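Local coordinates for sialyltransferase 0160 (Photobacterium damselae, PDB 4R84), which probably transfers sialic acid from CMP-sialic acid to galactose-containing acceptor glycans, as a GT-B glycosyltransferase, at residues Asn204-Phe209 with Ser237-Ser242; Ile230-Asp235 with Tyr288-Tyr293; Gln245-Pro250 with Glu303-Asp308; Asn280-His285 with Asp311-Ser316. All coordinates share one frame; numbering follows the deposited sequence. Where two conformers were deposited one is given.

Contact 1 of 4, residues Asn204-Phe209 with Ser237-Ser242; sequences NTAHVF and SSEYVS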
# COMPACT_ATOMS: atom_id res chain seq x y z
N ASN A 204 2.08 6.24 -4.84
CA ASN A 204 3.45 5.79 -5.05
C ASN A 204 4.44 6.89 -4.70
O ASN A 204 4.29 8.02 -5.16
CB ASN A 204 3.54 5.36 -6.53
CG ASN A 204 4.87 4.79 -6.93
OD1 ASN A 204 5.91 5.38 -6.68
ND2 ASN A 204 4.83 3.65 -7.61
N THR A 205 5.42 6.59 -3.85
CA THR A 205 6.32 7.64 -3.38
C THR A 205 7.09 8.31 -4.53
O THR A 205 7.17 9.54 -4.58
CB THR A 205 7.34 7.09 -2.37
OG1 THR A 205 6.64 6.52 -1.26
CG2 THR A 205 8.26 8.20 -1.87
N ALA A 206 7.65 7.51 -5.43
CA ALA A 206 8.47 8.07 -6.51
C ALA A 206 7.66 9.02 -7.39
O ALA A 206 8.18 9.98 -7.94
CB ALA A 206 9.12 6.95 -7.35
N HIS A 207 6.35 8.78 -7.48
CA HIS A 207 5.55 9.55 -8.42
C HIS A 207 4.49 10.39 -7.77
O HIS A 207 3.54 10.80 -8.42
CB HIS A 207 4.93 8.60 -9.44
CG HIS A 207 5.96 7.86 -10.23
ND1 HIS A 207 6.40 6.61 -9.89
CD2 HIS A 207 6.68 8.23 -11.31
CE1 HIS A 207 7.33 6.22 -10.74
NE2 HIS A 207 7.52 7.19 -11.62
N VAL A 208 4.68 10.70 -6.49
CA VAL A 208 3.71 11.50 -5.76
C VAL A 208 3.47 12.86 -6.42
O VAL A 208 2.32 13.34 -6.48
CB VAL A 208 4.13 11.69 -4.27
CG1 VAL A 208 5.51 12.31 -4.17
CG2 VAL A 208 3.10 12.54 -3.53
N PHE A 209 4.52 13.48 -6.95
CA PHE A 209 4.36 14.81 -7.52
C PHE A 209 3.63 14.79 -8.86
O PHE A 209 3.05 15.79 -9.28
CB PHE A 209 5.72 15.51 -7.70
CG PHE A 209 5.58 16.96 -8.07
CD1 PHE A 209 5.17 17.87 -7.12
CD2 PHE A 209 5.84 17.39 -9.36
CE1 PHE A 209 5.01 19.21 -7.44
CE2 PHE A 209 5.69 18.73 -9.69
CZ PHE A 209 5.27 19.63 -8.73
N SER A 237 12.81 -1.03 -6.05
CA SER A 237 14.21 -0.65 -5.96
C SER A 237 14.47 0.78 -6.42
O SER A 237 15.44 1.40 -6.01
CB SER A 237 15.05 -1.64 -6.77
OG SER A 237 14.61 -1.67 -8.11
N SER A 238 13.58 1.32 -7.25
CA SER A 238 13.83 2.61 -7.88
C SER A 238 14.01 3.75 -6.87
O SER A 238 14.88 4.59 -7.06
CB SER A 238 12.70 2.94 -8.87
OG SER A 238 12.09 4.18 -8.58
N GLU A 239 13.23 3.76 -5.79
CA GLU A 239 13.38 4.78 -4.75
C GLU A 239 14.75 4.71 -4.09
O GLU A 239 15.27 5.71 -3.63
CB GLU A 239 12.29 4.67 -3.69
CG GLU A 239 10.94 5.30 -4.09
CD GLU A 239 9.99 4.31 -4.74
OE1 GLU A 239 10.42 3.16 -5.03
OE2 GLU A 239 8.80 4.67 -4.96
N TYR A 240 15.31 3.50 -4.00
CA TYR A 240 16.59 3.29 -3.32
C TYR A 240 17.75 3.67 -4.22
O TYR A 240 18.71 4.28 -3.76
CB TYR A 240 16.68 1.83 -2.82
CG TYR A 240 15.63 1.68 -1.75
CD1 TYR A 240 14.29 1.48 -2.09
CD2 TYR A 240 15.94 1.86 -0.40
CE1 TYR A 240 13.30 1.43 -1.13
CE2 TYR A 240 14.96 1.80 0.57
CZ TYR A 240 13.64 1.59 0.20
OH TYR A 240 12.64 1.54 1.15
N VAL A 241 17.64 3.36 -5.50
CA VAL A 241 18.61 3.82 -6.48
C VAL A 241 18.64 5.34 -6.51
O VAL A 241 19.71 5.95 -6.60
CB VAL A 241 18.31 3.26 -7.89
CG1 VAL A 241 19.21 3.92 -8.93
CG2 VAL A 241 18.53 1.75 -7.91
N SER A 242 17.47 5.97 -6.44
CA SER A 242 17.40 7.43 -6.46
C SER A 242 18.05 8.03 -5.22
O SER A 242 18.74 9.04 -5.30
CB SER A 242 15.94 7.91 -6.56
OG SER A 242 15.37 7.49 -7.79
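The carboxylate of E239 and the amide of N204 lie with their planes only 21° apart, and the backbone N-H of A206 reaches both groups. E239 OE2 is met by A206 N at 3.1 Å on its anti side, somewhat out of the carboxylate plane, in a bent bond (137° at the hydrogen). N204 OD1 takes the same N-H in a weak bond; the two acceptor oxygens, N204 OD1 and E239 OE2, are 3.4 Å apart and do not bond each other. At the edge of the H207 ring, in its plane, sits N204 CG, and H207 ND1 adds a weak bond to N204 OD1. The bend of the E239 chain at chi2 (92°) turns its carboxylate toward the loop, where A206 CB packs against OE2 at 3.3 Å. OE2 also takes the N-H of D235, and two backbone donors would be expected to steady this buried charge; N204 ND2 is held by D235 and D125. The side chain of S238 lies about 7 Å from the bound donor analogue. The contact joins the turn after strand 197-204 to the first turn of helix 237-246, beside the end of strand 225-233.

Contact 2 of 4, residues Ile230-Asp235 with Tyr288-Tyr293; sequences ISLYDD and YDTDYY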
# COMPACT_ATOMS: atom_id res chain seq x y z
N ILE A 230 -1.88 11.74 3.87
CA ILE A 230 -1.23 11.26 2.66
C ILE A 230 -0.40 10.05 3.06
O ILE A 230 0.35 10.12 4.03
CB ILE A 230 -0.31 12.34 2.04
CG1 ILE A 230 -1.11 13.59 1.72
CG2 ILE A 230 0.38 11.81 0.77
CD1 ILE A 230 -0.26 14.74 1.17
N SER A 231 -0.58 8.93 2.37
CA SER A 231 0.25 7.73 2.61
C SER A 231 1.00 7.43 1.34
O SER A 231 0.38 7.20 0.30
CB SER A 231 -0.59 6.52 3.03
OG SER A 231 -1.24 6.70 4.28
N LEU A 232 2.33 7.42 1.42
CA LEU A 232 3.18 7.20 0.25
C LEU A 232 3.90 5.87 0.41
O LEU A 232 4.40 5.57 1.49
CB LEU A 232 4.17 8.35 0.08
CG LEU A 232 3.53 9.73 -0.01
CD1 LEU A 232 4.59 10.81 -0.15
CD2 LEU A 232 2.54 9.83 -1.19
N TYR A 233 3.92 5.07 -0.65
CA TYR A 233 4.53 3.75 -0.62
C TYR A 233 5.63 3.62 -1.66
O TYR A 233 5.42 3.95 -2.83
CB TYR A 233 3.49 2.65 -0.87
CG TYR A 233 2.32 2.67 0.10
CD1 TYR A 233 1.27 3.58 -0.07
CD2 TYR A 233 2.25 1.79 1.17
CE1 TYR A 233 0.19 3.60 0.81
CE2 TYR A 233 1.16 1.81 2.07
CZ TYR A 233 0.15 2.72 1.88
OH TYR A 233 -0.91 2.75 2.74
N ASP A 234 6.79 3.13 -1.26
CA ASP A 234 7.81 2.75 -2.24
C ASP A 234 7.24 1.74 -3.22
O ASP A 234 6.50 0.86 -2.81
CB ASP A 234 9.02 2.10 -1.57
CG ASP A 234 9.86 3.07 -0.80
OD1 ASP A 234 9.84 4.27 -1.12
OD2 ASP A 234 10.56 2.60 0.12
N ASP A 235 7.62 1.82 -4.49
CA ASP A 235 7.18 0.75 -5.39
C ASP A 235 8.24 -0.32 -5.59
O ASP A 235 7.95 -1.39 -6.12
CB ASP A 235 6.69 1.30 -6.73
CG ASP A 235 7.74 2.05 -7.48
OD1 ASP A 235 8.86 2.21 -6.98
OD2 ASP A 235 7.41 2.48 -8.61
N TYR A 288 1.41 18.41 4.97
CA TYR A 288 0.26 17.56 5.28
C TYR A 288 0.69 16.45 6.21
O TYR A 288 1.88 16.14 6.29
CB TYR A 288 -0.33 16.95 4.01
CG TYR A 288 -0.74 17.96 2.98
CD1 TYR A 288 -1.98 18.57 3.04
CD2 TYR A 288 0.14 18.33 1.95
CE1 TYR A 288 -2.36 19.53 2.09
CE2 TYR A 288 -0.22 19.27 1.01
CZ TYR A 288 -1.47 19.87 1.09
OH TYR A 288 -1.82 20.81 0.16
N ASP A 289 -0.27 15.85 6.89
CA ASP A 289 -0.03 14.66 7.70
C ASP A 289 0.30 13.49 6.76
O ASP A 289 -0.60 12.95 6.12
CB ASP A 289 -1.24 14.33 8.56
CG ASP A 289 -0.98 13.21 9.55
OD1 ASP A 289 0.18 12.75 9.64
OD2 ASP A 289 -1.92 12.82 10.26
N THR A 290 1.57 13.12 6.73
CA THR A 290 2.11 12.20 5.74
C THR A 290 2.90 11.07 6.37
O THR A 290 3.73 11.30 7.25
CB THR A 290 3.06 12.93 4.75
OG1 THR A 290 2.37 14.01 4.13
CG2 THR A 290 3.61 11.97 3.68
N ASP A 291 2.65 9.85 5.90
CA ASP A 291 3.48 8.70 6.22
C ASP A 291 4.23 8.28 4.96
O ASP A 291 3.60 8.14 3.90
CB ASP A 291 2.65 7.53 6.72
CG ASP A 291 1.95 7.82 8.03
OD1 ASP A 291 2.53 8.53 8.88
OD2 ASP A 291 0.82 7.34 8.20
N TYR A 292 5.54 8.08 5.07
CA TYR A 292 6.33 7.50 3.99
C TYR A 292 6.61 6.05 4.35
O TYR A 292 7.35 5.79 5.29
CB TYR A 292 7.67 8.22 3.81
CG TYR A 292 7.62 9.71 3.56
CD1 TYR A 292 7.47 10.22 2.27
CD2 TYR A 292 7.78 10.60 4.61
CE1 TYR A 292 7.46 11.59 2.05
CE2 TYR A 292 7.77 11.96 4.40
CZ TYR A 292 7.60 12.46 3.12
OH TYR A 292 7.58 13.83 2.92
N TYR A 293 5.99 5.11 3.64
CA TYR A 293 6.23 3.71 3.91
C TYR A 293 7.40 3.24 3.07
O TYR A 293 7.29 3.16 1.85
CB TYR A 293 4.99 2.86 3.63
CG TYR A 293 3.93 3.11 4.67
CD1 TYR A 293 4.04 2.54 5.93
CD2 TYR A 293 2.86 3.95 4.41
CE1 TYR A 293 3.08 2.77 6.89
CE2 TYR A 293 1.90 4.20 5.38
CZ TYR A 293 2.03 3.61 6.62
OH TYR A 293 1.10 3.83 7.60
O HOH W 1 -1.82 4.99 6.27
O HOH W 2 7.98 5.99 0.95
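I230 to Y233 and T290 to Y293 pair residue for residue as parallel strands, their axes 4.8 Å apart and 13° from parallel. Backbone bonds alternate in the parallel manner: L232 gives its N-H to D291 O and accepts from Y293 N at L232 O (2.7 Å), with I230 doing the same toward D289 O and D291 N. Around this ladder the side chains sort by face. The Y233 and Y293 rings run alongside each other, nearly parallel (16°) but displaced, with little overlap; Y293 CD2 sits 3.6 Å from Y233 CE2, over the rim of that ring. In both tyrosines CG stands beside the backbone N (chi1 -57° in Y233), which keeps the rings in step. On the other face L232 CD1 touches Y292 CE1 at 3.7 Å, and I230 CD1 reaches Y288 CB in the loop leading into the strand. Water joins S231 OG and, weakly, Y293 OH; another joins D234 OD1 and, weakly, Y293 O. The direct polar bonds across the pair are all backbone to backbone, and side-chain polar groups turn mostly to partners outside it: K318 for D291, H285 for Y292, Y240 of helix 237-246 for D234.

Contact 3 of 4, residues Gln245-Pro250 with Glu303-Asp308; sequences QWKDTP and EANLHD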
# COMPACT_ATOMS: atom_id res chain seq x y z
N GLN A 245 21.85 7.70 -5.53
CA GLN A 245 22.43 8.66 -6.44
C GLN A 245 22.43 10.07 -5.87
O GLN A 245 23.18 10.93 -6.33
CB GLN A 245 21.69 8.62 -7.78
CG GLN A 245 21.96 7.35 -8.58
CD GLN A 245 21.04 7.18 -9.79
OE1 GLN A 245 19.91 7.68 -9.81
NE2 GLN A 245 21.53 6.49 -10.81
N TRP A 246 21.61 10.29 -4.85
CA TRP A 246 21.39 11.62 -4.27
C TRP A 246 22.15 11.84 -2.96
O TRP A 246 22.33 12.98 -2.52
CB TRP A 246 19.87 11.81 -4.07
CG TRP A 246 19.43 13.01 -3.30
CD1 TRP A 246 19.20 14.27 -3.79
CD2 TRP A 246 19.08 13.05 -1.92
NE1 TRP A 246 18.76 15.09 -2.78
CE2 TRP A 246 18.68 14.36 -1.62
CE3 TRP A 246 19.09 12.09 -0.90
CZ2 TRP A 246 18.29 14.75 -0.34
CZ3 TRP A 246 18.71 12.47 0.36
CH2 TRP A 246 18.31 13.79 0.64
N LYS A 247 22.62 10.76 -2.34
CA LYS A 247 23.06 10.80 -0.94
C LYS A 247 24.30 11.68 -0.72
O LYS A 247 24.52 12.16 0.39
CB LYS A 247 23.33 9.38 -0.42
CG LYS A 247 24.52 8.64 -1.05
CD LYS A 247 24.69 7.27 -0.38
CE LYS A 247 25.74 6.39 -1.08
NZ LYS A 247 27.07 7.06 -1.17
N ASP A 248 25.09 11.89 -1.77
CA ASP A 248 26.31 12.68 -1.62
C ASP A 248 26.14 14.13 -2.07
O ASP A 248 27.10 14.90 -2.03
CB ASP A 248 27.46 12.02 -2.39
CG ASP A 248 27.76 10.62 -1.89
OD1 ASP A 248 27.86 10.44 -0.65
OD2 ASP A 248 27.89 9.69 -2.72
N THR A 249 24.93 14.50 -2.48
CA THR A 249 24.65 15.85 -2.93
C THR A 249 24.92 16.87 -1.82
O THR A 249 24.41 16.74 -0.71
CB THR A 249 23.18 15.99 -3.39
OG1 THR A 249 22.92 15.03 -4.43
CG2 THR A 249 22.92 17.38 -3.93
N PRO A 250 25.73 17.90 -2.12
CA PRO A 250 26.09 18.90 -1.10
C PRO A 250 24.88 19.71 -0.63
O PRO A 250 24.06 20.11 -1.45
CB PRO A 250 27.10 19.79 -1.83
CG PRO A 250 26.78 19.63 -3.28
CD PRO A 250 26.36 18.19 -3.42
N GLU A 303 22.96 3.49 5.72
CA GLU A 303 23.69 4.39 4.84
C GLU A 303 23.95 5.72 5.54
O GLU A 303 23.06 6.55 5.69
CB GLU A 303 22.93 4.59 3.52
CG GLU A 303 23.55 5.63 2.63
CD GLU A 303 25.03 5.35 2.38
OE1 GLU A 303 25.36 4.32 1.76
OE2 GLU A 303 25.86 6.17 2.82
N ALA A 304 25.20 5.92 5.97
CA ALA A 304 25.51 7.03 6.86
C ALA A 304 25.20 8.39 6.24
O ALA A 304 24.86 9.33 6.96
CB ALA A 304 26.96 6.98 7.30
N ASN A 305 25.30 8.49 4.91
CA ASN A 305 25.02 9.77 4.26
C ASN A 305 23.52 10.05 4.11
O ASN A 305 23.14 11.04 3.48
CB ASN A 305 25.67 9.82 2.88
CG ASN A 305 27.17 10.07 2.96
OD1 ASN A 305 27.64 10.84 3.79
ND2 ASN A 305 27.94 9.42 2.09
N LEU A 306 22.69 9.19 4.68
CA LEU A 306 21.24 9.43 4.69
C LEU A 306 20.71 9.68 6.09
O LEU A 306 19.50 9.80 6.29
CB LEU A 306 20.49 8.24 4.07
CG LEU A 306 20.63 8.08 2.55
CD1 LEU A 306 19.85 6.86 2.08
CD2 LEU A 306 20.21 9.32 1.77
N HIS A 307 21.61 9.74 7.07
CA HIS A 307 21.20 10.03 8.44
C HIS A 307 20.52 11.40 8.52
O HIS A 307 19.60 11.60 9.32
CB HIS A 307 22.41 9.99 9.38
CG HIS A 307 22.88 8.60 9.68
ND1 HIS A 307 23.95 8.34 10.50
CD2 HIS A 307 22.43 7.40 9.25
CE1 HIS A 307 24.14 7.03 10.58
NE2 HIS A 307 23.22 6.44 9.83
N ASP A 308 20.97 12.34 7.69
CA ASP A 308 20.39 13.67 7.69
C ASP A 308 18.96 13.63 7.13
O ASP A 308 18.08 14.36 7.62
CB ASP A 308 21.27 14.65 6.90
CG ASP A 308 21.55 14.21 5.47
OD1 ASP A 308 21.15 13.08 5.08
OD2 ASP A 308 22.20 14.98 4.75
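W246, whose indole meets L306 across the contact, has its carbonyl oxygen gripped twice: T249 N and T249 OG1 (2.9 Å to W246 O) approach it from the same face of its plane. This closes the type I turn W246-T249, from which K247 and D248 reach across. K247 leaves its backbone with CG in the crowded position between N and the carbonyl carbon (chi1 68°), runs extended, and bends only at its last torsion. On the way K247 CD passes 3.4 Å from E303 CD, the carboxyl carbon, the two side chains crossing at about a right angle. The ammonium then turns back to its own segment, where K247 NZ and D248 OD2 form a salt bridge of 3.2 Å, while E303 OE2 stays 4.3 Å from K247 NZ, too far for one. E303 OE2 is instead engaged through its anti lone pair by the N-H of N305, a nearly straight bond (167°) that ties the glutamate to the 3-10 turn that follows it. D248 OD1 and N305 ND2 approach to 2.9 Å, but the angle is too poor for a hydrogen bond; the two planes are nearly perpendicular (85°). Apolar contact comes from L306 CD2, which lies at the edge of the W246 ring, 3.8 Å from CZ3, and as near to K247 CB. K252 bridges the two segments, bonding K247 O and N305 O and pairing with D308. Here a turn ending helix 237-246 docks on the 3-10 turn leading into helix 307-313, a surface join of two helix termini beside the Rossmann-like sheet.

Contact 4 of 4, residues Asn280-His285 with Asp311-Ser316; sequences NRYNWH and DYLGSS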
# COMPACT_ATOMS: atom_id res chain seq x y z
N ASN A 280 10.34 17.39 -4.45
CA ASN A 280 8.91 17.20 -4.72
C ASN A 280 8.44 15.86 -4.19
O ASN A 280 7.29 15.47 -4.40
CB ASN A 280 8.59 17.35 -6.22
CG ASN A 280 9.17 16.24 -7.08
OD1 ASN A 280 9.28 15.08 -6.68
ND2 ASN A 280 9.50 16.58 -8.32
N ARG A 281 9.34 15.16 -3.51
CA ARG A 281 9.08 13.79 -3.06
C ARG A 281 9.03 13.70 -1.53
O ARG A 281 8.12 13.09 -0.97
CB ARG A 281 10.17 12.85 -3.61
CG ARG A 281 9.98 11.38 -3.25
CD ARG A 281 11.05 10.48 -3.89
NE ARG A 281 11.05 10.57 -5.35
CZ ARG A 281 11.69 9.73 -6.16
NH1 ARG A 281 12.40 8.71 -5.67
NH2 ARG A 281 11.62 9.89 -7.48
N TYR A 282 10.01 14.29 -0.86
CA TYR A 282 10.16 14.09 0.57
C TYR A 282 9.90 15.36 1.39
O TYR A 282 10.41 15.51 2.49
CB TYR A 282 11.56 13.54 0.89
CG TYR A 282 11.74 12.11 0.46
CD1 TYR A 282 10.96 11.10 1.00
CD2 TYR A 282 12.70 11.78 -0.49
CE1 TYR A 282 11.12 9.78 0.59
CE2 TYR A 282 12.87 10.47 -0.90
CZ TYR A 282 12.09 9.47 -0.36
OH TYR A 282 12.27 8.18 -0.77
N ASN A 283 9.07 16.25 0.84
CA ASN A 283 8.63 17.43 1.59
C ASN A 283 7.14 17.43 1.92
O ASN A 283 6.62 18.41 2.47
CB ASN A 283 8.93 18.70 0.80
CG ASN A 283 10.30 19.24 1.09
OD1 ASN A 283 10.85 19.04 2.17
ND2 ASN A 283 10.87 19.94 0.11
N TRP A 284 6.43 16.36 1.58
CA TRP A 284 4.98 16.35 1.78
C TRP A 284 4.61 16.40 3.26
O TRP A 284 3.59 16.98 3.62
CB TRP A 284 4.35 15.15 1.09
CG TRP A 284 4.39 15.35 -0.40
CD1 TRP A 284 5.39 15.00 -1.26
CD2 TRP A 284 3.38 15.97 -1.20
NE1 TRP A 284 5.07 15.37 -2.54
CE2 TRP A 284 3.83 15.97 -2.53
CE3 TRP A 284 2.12 16.53 -0.92
CZ2 TRP A 284 3.08 16.50 -3.59
CZ3 TRP A 284 1.38 17.06 -1.96
CH2 TRP A 284 1.86 17.04 -3.28
N HIS A 285 5.46 15.81 4.11
CA HIS A 285 5.17 15.79 5.55
C HIS A 285 5.30 17.17 6.21
O HIS A 285 4.86 17.35 7.35
CB HIS A 285 6.10 14.79 6.25
CG HIS A 285 7.53 15.21 6.26
ND1 HIS A 285 8.26 15.40 5.11
CD2 HIS A 285 8.37 15.47 7.29
CE1 HIS A 285 9.49 15.78 5.42
NE2 HIS A 285 9.58 15.83 6.74
N ASP A 311 16.70 12.06 9.87
CA ASP A 311 16.33 13.06 10.86
C ASP A 311 15.28 14.02 10.32
O ASP A 311 14.37 14.42 11.04
CB ASP A 311 17.56 13.84 11.33
CG ASP A 311 18.54 12.97 12.08
OD1 ASP A 311 18.13 11.90 12.58
OD2 ASP A 311 19.73 13.35 12.17
N TYR A 312 15.41 14.37 9.04
CA TYR A 312 14.50 15.31 8.38
C TYR A 312 13.09 14.74 8.26
O TYR A 312 12.11 15.47 8.39
CB TYR A 312 15.02 15.67 6.99
CG TYR A 312 14.23 16.75 6.28
CD1 TYR A 312 14.29 18.07 6.71
CD2 TYR A 312 13.41 16.45 5.20
CE1 TYR A 312 13.58 19.06 6.08
CE2 TYR A 312 12.69 17.43 4.55
CZ TYR A 312 12.78 18.75 4.99
OH TYR A 312 12.07 19.75 4.37
N LEU A 313 12.99 13.44 7.98
CA LEU A 313 11.67 12.81 7.88
C LEU A 313 11.11 12.52 9.26
O LEU A 313 9.89 12.61 9.47
CB LEU A 313 11.75 11.52 7.09
CG LEU A 313 12.22 11.65 5.64
CD1 LEU A 313 12.22 10.30 4.94
CD2 LEU A 313 11.31 12.61 4.91
N GLY A 314 11.99 12.16 10.19
CA GLY A 314 11.58 11.88 11.55
C GLY A 314 10.51 10.80 11.64
O GLY A 314 10.62 9.74 11.01
N SER A 315 9.46 11.09 12.40
CA SER A 315 8.43 10.09 12.65
C SER A 315 7.57 9.79 11.43
O SER A 315 6.81 8.83 11.43
CB SER A 315 7.54 10.55 13.81
OG SER A 315 6.94 11.80 13.52
N SER A 316 7.69 10.60 10.37
CA SER A 316 6.92 10.38 9.15
C SER A 316 7.44 9.18 8.37
O SER A 316 6.71 8.60 7.56
CB SER A 316 6.93 11.63 8.27
OG SER A 316 6.21 12.69 8.88
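H285 reaches across to helix 307-313 with its CG between the backbone N and carbonyl carbon (chi1 68°). Its CB faces S316, though that serine was modelled in two conformers, so the approach of its hydroxyl is doubtful. Along the ring, ND1 is bonded to the hydroxyl of Y292 on strand 290-294. CE1 wedges between two helix residues, 3.7 Å from L313 CD2 and 3.7 Å from Y312 CE2. At the tip, NE2 donates to Y312 O at 3.0 Å (149° at the hydrogen), the donor tilted from the carbonyl plane. The imidazole also stands nearly at right angles to Y312 (87°), its edge toward the face of the Y312 ring, in an offset edge-to-face pair. In the fold, the loop between helix 252-267 and strand 290-294 here packs against the C-terminal end of helix 307-313, whose chain goes on to strand 317-319 of the central sheet. Y312 brings its ring edge-on to the loop and places its hydroxyl on N283: OH donates to OD1 at 2.6 Å. The N283 amide is set in turn by L256 O and G279 O, which take its ND2. The Y282 carbonyl oxygen lies at the Y312 ring edge, 3.6 Å from CE2, and Y282 CB approaches L313 CD2 at 4.1 Å.

Followed from the N terminus, the chain meets 204-209 first; contact 1 closes a loop of 27 residues on 237-242, after 230-235 has already opened contact 2. Contacts 1 and 2 therefore cross, and they touch through D234 with Y240 and T205 with Y233. Contact 3 opens at 245-250 and contact 4 at 280-285, both before contact 2 closes at 288-293; they close at 303-308 and 311-316, so contacts 2, 3 and 4 cross one another, whereas contact 1 is in series with 3 and 4. None nests inside another. Together the interlaced loops tie the strand pair of contact 2 to helices 237-246 and 307-313, with contact 3 lying outermost.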